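Gamma-glutamyltranspeptidase (Klebsiella pneumoniae subsp. pneumoniae, PDB 5HFT) catalyses the conversion of oxamate to oxalate in the uric acid degradation pathway and belongs to the gamma-glutamyltransferase family. Local coordinates at residues 224-229 / 233-238. Sequence-based numbering, arbitrary orientation.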
loop_
_atom_site.group_PDB
_atom_site.type_symbol
_atom_site.label_atom_id
_atom_site.label_comp_id
_atom_site.label_asym_id
_atom_site.label_seq_id
_atom_site.Cartn_x
_atom_site.Cartn_y
_atom_site.Cartn_z
ATOM N N ASP A 224 -15.918 4.889 -10.715
ATOM C CA ASP A 224 -16.113 3.593 -11.347
ATOM C C ASP A 224 -16.042 3.666 -12.866
ATOM O O ASP A 224 -15.894 2.620 -13.513
ATOM C CB ASP A 224 -17.425 2.955 -10.876
ATOM C CG ASP A 224 -17.357 1.440 -10.896
ATOM O OD1 ASP A 224 -16.377 0.888 -10.340
ATOM O OD2 ASP A 224 -18.275 0.791 -11.457
ATOM N N SER A 225 -16.118 4.866 -13.452
ATOM C CA SER A 225 -15.964 4.991 -14.901
ATOM C C SER A 225 -14.627 4.452 -15.378
ATOM O O SER A 225 -14.477 4.156 -16.564
ATOM C CB SER A 225 -16.134 6.448 -15.319
ATOM O OG SER A 225 -14.999 7.225 -14.987
ATOM N N PHE A 226 -13.665 4.290 -14.473
ATOM C CA PHE A 226 -12.391 3.660 -14.803
ATOM C C PHE A 226 -12.588 2.250 -15.344
ATOM O O PHE A 226 -11.819 1.802 -16.204
ATOM C CB PHE A 226 -11.516 3.673 -13.546
ATOM C CG PHE A 226 -10.100 3.188 -13.733
ATOM C CD1 PHE A 226 -9.811 1.830 -13.763
ATOM C CD2 PHE A 226 -9.049 4.087 -13.766
ATOM C CE1 PHE A 226 -8.513 1.367 -13.874
ATOM C CE2 PHE A 226 -7.745 3.633 -13.888
ATOM C CZ PHE A 226 -7.484 2.258 -13.940
ATOM N N TYR A 227 -13.610 1.537 -14.867
ATOM C CA TYR A 227 -13.880 0.179 -15.333
ATOM C C TYR A 227 -15.158 0.050 -16.150
ATOM O O TYR A 227 -15.302 -0.934 -16.877
ATOM C CB TYR A 227 -13.963 -0.797 -14.149
ATOM C CG TYR A 227 -12.785 -0.717 -13.206
ATOM C CD1 TYR A 227 -12.685 0.312 -12.262
ATOM C CD2 TYR A 227 -11.771 -1.666 -13.247
ATOM C CE1 TYR A 227 -11.601 0.397 -11.393
ATOM C CE2 TYR A 227 -10.682 -1.588 -12.378
ATOM C CZ TYR A 227 -10.607 -0.554 -11.457
ATOM O OH TYR A 227 -9.530 -0.471 -10.598
ATOM N N ARG A 228 -16.076 1.028 -16.063
ATOM C CA ARG A 228 -17.412 0.912 -16.642
ATOM C C ARG A 228 -17.917 2.210 -17.281
ATOM O O ARG A 228 -19.124 2.342 -17.517
ATOM C CB ARG A 228 -18.423 0.445 -15.577
ATOM C CG ARG A 228 -18.276 -1.028 -15.225
ATOM C CD ARG A 228 -18.643 -1.392 -13.791
ATOM N NE ARG A 228 -17.865 -2.565 -13.412
ATOM C CZ ARG A 228 -17.037 -2.624 -12.381
ATOM N NH1 ARG A 228 -16.911 -1.591 -11.564
ATOM N NH2 ARG A 228 -16.356 -3.733 -12.160
ATOM N N GLY A 229 -17.037 3.165 -17.572
ATOM C CA GLY A 229 -17.432 4.415 -18.176
ATOM C C GLY A 229 -16.527 4.812 -19.329
ATOM O O GLY A 229 -15.810 3.974 -19.897
ATOM N N GLU A 233 -13.294 2.759 -21.579
ATOM C CA GLU A 233 -13.205 2.530 -23.016
ATOM C C GLU A 233 -11.964 3.188 -23.614
ATOM O O GLU A 233 -11.340 2.625 -24.524
ATOM C CB GLU A 233 -14.501 2.970 -23.699
ATOM C CG GLU A 233 -15.668 2.031 -23.309
ATOM C CD GLU A 233 -16.961 2.343 -24.019
ATOM O OE1 GLU A 233 -17.510 3.447 -23.803
ATOM O OE2 GLU A 233 -17.444 1.464 -24.766
ATOM N N ARG A 234 -11.583 4.371 -23.125
ATOM C CA ARG A 234 -10.306 4.925 -23.557
ATOM C C ARG A 234 -9.141 4.049 -23.110
ATOM O O ARG A 234 -8.142 3.931 -23.827
ATOM C CB ARG A 234 -10.110 6.349 -23.030
ATOM C CG ARG A 234 -8.730 6.913 -23.387
ATOM C CD ARG A 234 -8.312 8.027 -22.489
ATOM N NE ARG A 234 -8.780 9.322 -22.970
ATOM C CZ ARG A 234 -8.652 10.457 -22.284
ATOM N NH1 ARG A 234 -8.077 10.459 -21.079
ATOM N NH2 ARG A 234 -9.101 11.595 -22.800
ATOM N N LEU A 235 -9.249 3.414 -21.943
ATOM C CA LEU A 235 -8.195 2.494 -21.519
ATOM C C LEU A 235 -8.171 1.242 -22.389
ATOM O O LEU A 235 -7.102 0.653 -22.595
ATOM C CB LEU A 235 -8.368 2.133 -20.037
ATOM C CG LEU A 235 -8.115 3.267 -19.029
ATOM C CD1 LEU A 235 -8.403 2.838 -17.592
ATOM C CD2 LEU A 235 -6.701 3.792 -19.121
ATOM N N ALA A 236 -9.334 0.834 -22.911
ATOM C CA ALA A 236 -9.422 -0.388 -23.707
ATOM C C ALA A 236 -8.699 -0.227 -25.031
ATOM O O ALA A 236 -7.880 -1.075 -25.416
ATOM C CB ALA A 236 -10.883 -0.757 -23.945
ATOM N N GLN A 237 -9.006 0.852 -25.750
ATOM C CA GLN A 237 -8.316 1.140 -26.996
ATOM C C GLN A 237 -6.807 1.142 -26.784
ATOM O O GLN A 237 -6.066 0.452 -27.498
ATOM C CB GLN A 237 -8.801 2.483 -27.537
ATOM C CG GLN A 237 -10.315 2.575 -27.595
ATOM C CD GLN A 237 -10.793 3.852 -28.247
ATOM O OE1 GLN A 237 -10.244 4.288 -29.263
ATOM N NE2 GLN A 237 -11.822 4.463 -27.667
ATOM N N GLY A 238 -6.346 1.883 -25.768
ATOM C CA GLY A 238 -4.926 1.931 -25.468
ATOM C C GLY A 238 -4.315 0.560 -25.272
ATOM O O GLY A 238 -3.194 0.299 -25.710
#
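Phe226, in the short helix 225-228, lays one face of its ring against Leu235 of the following helix 230-242. The first residue of the segment, Asp224, instead braces its own turn: its OD2, on the syn side, takes a 2.7 Å salt-bridge hydrogen bond from Arg228 NH1, with OD2 lying in the guanidinium plane of Arg228. The CB of Phe226 points away from the second helix, but CG stands anti to the backbone N (chi1 -174°), which swings the ring back into contact. Leu235 CD1 sits over the Phe226 ring centre, 3.8 Å from the centroid, a CH-pi contact just 10° off the ring normal. Leu235 CD1 also lies 3.8 Å from Phe226 O. The CB of Tyr227 points away too, and its ring stays off the second helix, with Phe226 CD1 over one face; its OH is hydrogen-bonded to Ala128 O and Ser132 N. Gly229 is the N-cap residue of helix 230-242. Glu233 N donates to Gly229 O at 3.3 Å, in the carbonyl plane, while Glu233 CG passes 3.9 Å from Gly229 O. Leu218 and Val131 pack on Phe226, and apolar side chains of the other protein chain lie against both Phe226 and Leu235. The methyl-on-ring contact thus packs the consecutive helices through dispersion in a buried apolar patch, while the rather long backbone bond closes the second helix's first turn, pairing Gly229 O with the N-H of exposed Glu233.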